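Local coordinates for protein IscA (Thermosynechococcus elongatus, PDB 1X0G) that serves as a scaffold for iron-sulfur cluster biosynthesis, holding an exposed [2Fe-2S] cluster in an asymmetric homodimer, at the interface of chains A and B and the interface of chains C and A. Numbering follows the deposited sequence. Chains: chain A/B/C, IscA.

Contact 1: the interface of chains A and B. Residues chain A 47, 49-50, 54, 64-65; chain B 27-29.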
ATOM      1  N   VAL A  47       3.853  -1.377  26.988  1.00 58.28           N
ATOM      2  CA  VAL A  47       3.614  -2.322  28.046  1.00 59.45           C
ATOM      3  C   VAL A  47       4.727  -2.380  29.054  1.00 60.12           C
ATOM      4  O   VAL A  47       5.807  -1.836  28.843  1.00 59.41           O
ATOM      5  CB  VAL A  47       3.485  -3.699  27.485  1.00 59.69           C
ATOM      6  CG1 VAL A  47       2.151  -3.799  26.890  1.00 63.77           C
ATOM      7  CG2 VAL A  47       4.496  -3.909  26.377  1.00 58.08           C
ATOM      8  N   GLU A  49       5.621  -5.416  29.978  1.00 65.78           N
ATOM      9  CA  GLU A  49       6.224  -6.719  29.633  1.00 67.29           C
ATOM     10  C   GLU A  49       6.010  -7.038  28.182  1.00 68.43           C
ATOM     11  O   GLU A  49       5.070  -6.506  27.568  1.00 69.27           O
ATOM     12  CB  GLU A  49       5.575  -7.854  30.413  1.00 67.09           C
ATOM     13  CG  GLU A  49       5.863  -7.828  31.875  1.00 67.42           C
ATOM     14  CD  GLU A  49       5.745  -9.187  32.514  1.00 68.28           C
ATOM     15  OE1 GLU A  49       4.987 -10.032  32.001  1.00 67.51           O
ATOM     16  OE2 GLU A  49       6.412  -9.406  33.556  1.00 71.53           O
ATOM     17  N   PRO A  50       6.863  -7.918  27.634  1.00 68.80           N
ATOM     18  CA  PRO A  50       6.583  -8.598  26.382  1.00 68.79           C
ATOM     19  C   PRO A  50       5.660  -9.786  26.653  1.00 69.33           C
ATOM     20  O   PRO A  50       5.628 -10.309  27.786  1.00 69.59           O
ATOM     21  CB  PRO A  50       7.973  -9.126  25.992  1.00 68.92           C
ATOM     22  CG  PRO A  50       8.620  -9.462  27.314  1.00 67.82           C
ATOM     23  CD  PRO A  50       8.166  -8.321  28.203  1.00 68.69           C
ATOM     24  N   ASP A  54       6.919 -12.716  21.873  1.00 63.43           N
ATOM     25  CA  ASP A  54       7.374 -11.646  21.016  1.00 63.06           C
ATOM     26  C   ASP A  54       8.859 -11.720  20.623  1.00 62.06           C
ATOM     27  O   ASP A  54       9.674 -12.322  21.277  1.00 59.66           O
ATOM     28  CB  ASP A  54       7.121 -10.295  21.671  1.00 62.69           C
ATOM     29  CG  ASP A  54       5.651 -10.027  21.928  1.00 66.88           C
ATOM     30  OD1 ASP A  54       4.811 -10.425  21.038  1.00 69.91           O
ATOM     31  OD2 ASP A  54       5.351  -9.417  23.021  1.00 66.80           O
ATOM     32  N   ILE A  64      12.197  -3.295  21.920  1.00 61.39           N
ATOM     33  CA  ILE A  64      11.002  -3.316  21.059  1.00 60.04           C
ATOM     34  C   ILE A  64      10.544  -4.748  20.930  1.00 59.98           C
ATOM     35  O   ILE A  64      11.334  -5.641  20.605  1.00 59.24           O
ATOM     36  CB  ILE A  64      11.293  -2.743  19.702  1.00 60.10           C
ATOM     37  CG1 ILE A  64      11.751  -1.297  19.845  1.00 61.64           C
ATOM     38  CG2 ILE A  64      10.068  -2.793  18.810  1.00 59.69           C
ATOM     39  CD1 ILE A  64      12.255  -0.712  18.518  1.00 65.84           C
ATOM     40  N   ALA A  65       9.275  -4.978  21.241  1.00 60.03           N
ATOM     41  CA  ALA A  65       8.705  -6.297  21.085  1.00 61.46           C
ATOM     42  C   ALA A  65       7.753  -6.322  19.894  1.00 62.60           C
ATOM     43  O   ALA A  65       7.107  -5.356  19.580  1.00 63.62           O
ATOM     44  CB  ALA A  65       8.033  -6.757  22.341  1.00 60.55           C
TER
ATOM     45  N   ILE B  27       9.242  -0.772  27.688  1.00 65.80           N
ATOM     46  CA  ILE B  27       9.030  -1.631  26.485  1.00 63.05           C
ATOM     47  C   ILE B  27       7.964  -1.258  25.528  1.00 61.60           C
ATOM     48  O   ILE B  27       6.782  -1.336  25.828  1.00 62.46           O
ATOM     49  CB  ILE B  27       9.140  -3.183  26.683  1.00 63.65           C
ATOM     50  CG1 ILE B  27       7.998  -3.916  26.018  1.00 62.03           C
ATOM     51  CG2 ILE B  27       9.317  -3.606  28.151  1.00 63.67           C
ATOM     52  CD1 ILE B  27       8.311  -5.366  25.873  1.00 63.17           C
ATOM     53  N   LEU B  28       8.408  -0.843  24.349  1.00 59.20           N
ATOM     54  CA  LEU B  28       7.532  -0.611  23.187  1.00 56.80           C
ATOM     55  C   LEU B  28       7.018  -1.895  22.441  1.00 55.70           C
ATOM     56  O   LEU B  28       7.821  -2.645  21.931  1.00 55.73           O
ATOM     57  CB  LEU B  28       8.269   0.276  22.181  1.00 56.16           C
ATOM     58  CG  LEU B  28       7.735   0.224  20.753  1.00 54.90           C
ATOM     59  CD1 LEU B  28       6.298   0.644  20.861  1.00 62.75           C
ATOM     60  CD2 LEU B  28       8.441   1.197  19.855  1.00 54.00           C
ATOM     61  N   ARG B  29       5.711  -2.130  22.353  1.00 53.26           N
ATOM     62  CA  ARG B  29       5.246  -3.329  21.714  1.00 53.29           C
ATOM     63  C   ARG B  29       4.443  -2.988  20.472  1.00 54.70           C
ATOM     64  O   ARG B  29       3.660  -2.021  20.497  1.00 55.85           O
ATOM     65  CB  ARG B  29       4.430  -4.141  22.656  1.00 52.00           C
ATOM     66  CG  ARG B  29       3.835  -5.350  22.051  1.00 50.04           C
ATOM     67  CD  ARG B  29       3.456  -6.199  23.222  1.00 49.89           C
ATOM     68  NE  ARG B  29       3.202  -7.565  22.828  1.00 55.73           N
ATOM     69  CZ  ARG B  29       2.228  -8.002  22.021  1.00 56.84           C
ATOM     70  NH1 ARG B  29       1.331  -7.196  21.435  1.00 55.66           N
ATOM     71  NH2 ARG B  29       2.196  -9.296  21.750  1.00 56.39           N
TER

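Contact 2: the interface of chains C and A. Residues chain C 40, 69, 72-73; chain A 34-35.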
ATOM      1  N   TRP C  40      -5.349   9.391   2.773  1.00 61.97           N
ATOM      2  CA  TRP C  40      -4.392  10.349   2.360  1.00 64.43           C
ATOM      3  C   TRP C  40      -4.317  11.417   3.421  1.00 65.92           C
ATOM      4  O   TRP C  40      -5.393  11.824   3.961  1.00 68.27           O
ATOM      5  CB  TRP C  40      -4.863  11.060   1.084  1.00 65.15           C
ATOM      6  CG  TRP C  40      -4.978  10.184  -0.074  1.00 66.55           C
ATOM      7  CD1 TRP C  40      -6.114   9.850  -0.741  1.00 66.23           C
ATOM      8  CD2 TRP C  40      -3.899   9.541  -0.765  1.00 70.07           C
ATOM      9  NE1 TRP C  40      -5.808   9.020  -1.814  1.00 69.63           N
ATOM     10  CE2 TRP C  40      -4.460   8.801  -1.832  1.00 68.52           C
ATOM     11  CE3 TRP C  40      -2.499   9.497  -0.572  1.00 71.32           C
ATOM     12  CZ2 TRP C  40      -3.677   8.051  -2.717  1.00 65.80           C
ATOM     13  CZ3 TRP C  40      -1.715   8.731  -1.439  1.00 65.36           C
ATOM     14  CH2 TRP C  40      -2.316   8.019  -2.501  1.00 66.23           C
ATOM     15  N   GLU C  69      -0.109  14.598  -9.898  1.00 67.49           N
ATOM     16  CA  GLU C  69      -0.632  13.278  -9.700  1.00 68.99           C
ATOM     17  C   GLU C  69      -1.869  13.339  -8.772  1.00 68.58           C
ATOM     18  O   GLU C  69      -2.739  12.449  -8.817  1.00 68.48           O
ATOM     19  CB  GLU C  69       0.452  12.396  -9.101  1.00 70.03           C
ATOM     20  CG  GLU C  69       0.834  12.790  -7.625  1.00 77.19           C
ATOM     21  CD  GLU C  69       2.127  13.642  -7.508  1.00 83.40           C
ATOM     22  OE1 GLU C  69       2.810  13.438  -6.463  1.00 84.50           O
ATOM     23  OE2 GLU C  69       2.452  14.475  -8.438  1.00 82.41           O
ATOM     24  N   GLU C  72      -6.615  15.178  -9.055  1.00 71.43           N
ATOM     25  CA  GLU C  72      -7.883  14.511  -8.868  1.00 73.59           C
ATOM     26  C   GLU C  72      -8.292  14.572  -7.444  1.00 73.45           C
ATOM     27  O   GLU C  72      -9.453  14.800  -7.179  1.00 75.40           O
ATOM     28  CB  GLU C  72      -7.780  13.034  -9.263  1.00 75.03           C
ATOM     29  CG  GLU C  72      -8.091  12.790 -10.774  1.00 83.59           C
ATOM     30  CD  GLU C  72      -8.255  11.298 -11.121  1.00 91.69           C
ATOM     31  OE1 GLU C  72      -8.768  10.473 -10.276  1.00 93.15           O
ATOM     32  OE2 GLU C  72      -7.873  10.959 -12.266  1.00 94.71           O
ATOM     33  N   LEU C  73      -7.356  14.348  -6.518  1.00 72.01           N
ATOM     34  CA  LEU C  73      -7.682  14.286  -5.132  1.00 70.69           C
ATOM     35  C   LEU C  73      -7.865  15.681  -4.487  1.00 70.99           C
ATOM     36  O   LEU C  73      -8.436  15.781  -3.403  1.00 71.04           O
ATOM     37  CB  LEU C  73      -6.588  13.580  -4.416  1.00 69.33           C
ATOM     38  CG  LEU C  73      -6.374  12.109  -4.706  1.00 70.59           C
ATOM     39  CD1 LEU C  73      -5.096  11.594  -3.844  1.00 66.52           C
ATOM     40  CD2 LEU C  73      -7.690  11.195  -4.468  1.00 61.72           C
TER
ATOM     41  N   PRO A  34      -4.441   7.853  -8.352  1.00 56.39           N
ATOM     42  CA  PRO A  34      -4.707   7.640  -6.969  1.00 54.08           C
ATOM     43  C   PRO A  34      -5.608   6.485  -6.748  1.00 53.96           C
ATOM     44  O   PRO A  34      -6.671   6.446  -7.316  1.00 56.54           O
ATOM     45  CB  PRO A  34      -5.386   8.990  -6.537  1.00 52.53           C
ATOM     46  CG  PRO A  34      -5.797   9.626  -7.758  1.00 51.35           C
ATOM     47  CD  PRO A  34      -4.734   9.253  -8.761  1.00 54.34           C
ATOM     48  N   SER A  35      -5.278   5.589  -5.843  1.00 52.44           N
ATOM     49  CA  SER A  35      -6.160   4.511  -5.580  1.00 51.35           C
ATOM     50  C   SER A  35      -6.042   4.282  -4.063  1.00 51.43           C
ATOM     51  O   SER A  35      -5.816   5.253  -3.331  1.00 51.04           O
ATOM     52  CB  SER A  35      -5.695   3.322  -6.396  1.00 52.15           C
ATOM     53  OG  SER A  35      -6.530   2.155  -6.150  1.00 59.30           O
TER

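Contact 1: the interface of chains A and B
B:Arg29 reaches across to A:Asp54 while the backbone of B:Leu28 pairs with strand 62-66 of chain A, a parallel beta bridge between two copies of this HesB/IscA-family protein. The bridge pairs A:Ile64 with B:Leu28 and A:Ala65 with B:Arg29, and A:Ala65 N donates a hydrogen bond to B:Leu28 O at 2.8 Å. From its start the arginine runs past chain A. Its CB rests 3.7 Å from A:Val47 CG2, and CG passes 4.1 Å from the carbonyl oxygen A:Ala65 O. With CG anti to the backbone N (chi1 176°) and the chain extended as far as NE, CD arrives beside the carboxylate. There NE donates to A:Asp54 OD2 at 2.8 Å, the hydrogen bond of a salt bridge. The oxygen is approached on its syn side but 33° out of the carboxylate plane. NH2 lies 2.9 Å from A:Asp54 OD1, yet this second bond is strongly bent at the hydrogen and weak; with the two planes 58° apart the groups do not form a flat two-pronged pair. A leucine here would probably leave the A:Asp54 carboxylate without its cationic mate across the interface. Beside the arginine, B:Ile27 supplies the apolar part of the patch. Its CG1 branch meets A:Val47 CG2 at 3.5 Å, the two side chains set at a slant to one another. Further out, CD1 turns over A:Pro50, 3.7 Å from the ring's CA, and also touches the methyl A:Ala65 CB at 3.8 Å. B:Leu28 instead runs alongside A:Ile64, the two extending in a common direction.

Contact 2: the interface of chains C and A
A:Pro34 packs its ring against C:Leu73 where the long strand 27-46 of chain A passes the short helix 71-74 of chain C, a small, mainly apolar patch between subunits of the tetrameric IscA assembly. The proline is its centre by surface: it loses 67 Å² to chain C, whereas each of the other residues loses 17 Å² or less. Unlike a two-fold contact, this interface is not exactly symmetric, so the proline of one chain need not have an equivalent mate in the other.

The apolar contact is made by the proline's CB, which sits 3.7 Å from the branch carbon C:Leu73 CG. Both leucine methyls flank the same atom, with C:Leu73 CD1 and CD2 each 3.8 Å from A:Pro34 CB. The proline CB therefore meets the forked end of the leucine, CG and both methyls, and the two side chains run antiparallel alongside one another. Keeping CG anti to its own carbonyl carbon (chi1 -67°) and CD1 in line beyond it, the leucine carries its fork out from the helix to the proline.

A second kind of contact sets carbon against oxygen, at van der Waals range. A:Pro34 CD faces the backbone oxygen C:Glu69 O at 3.8 Å, on the 3-10 turn 68-70 that precedes the helix. The next ring carbon, A:Pro34 CG, lies 4.0 Å from the carboxylate oxygen C:Glu72 OE1. That glutamate is extended beyond CG and comes in roughly perpendicular to the proline, so its tip borders the ring.

The aromatic part belongs to C:Trp40. Within chain C, C:Leu73 CD1 covers one face of the indole near its rim, so this methyl touches both the indole face and A:Pro34 CB, which lies on the same side of the ring. Toward chain A, C:Trp40 CZ2 on the benzo ring comes 3.6 Å from the backbone oxygen A:Ser35 O, which lies on the opposite side of the indole plane from that methyl.

The C-alpha centres of contact 1 and contact 2 are about 36 Å apart, yet the long strand connects their settings. In chain B its beginning supplies contact 1; in chain A the corresponding strand 27-46 passes contact 2 and ends just before A:Val47 at contact 1. Chain A thus takes part in both, receiving a neighbour's strand at 62-66 and presenting its own to chain C. Contact 1 has a two-fold twin; contact 2 belongs to an interface that is not an exact two-fold. The pattern fits a tetramer with domain swapping, built around an asymmetric dimer, and contact 2 lies close in sequence to cluster ligand Cys37, so subunit packing may influence that region.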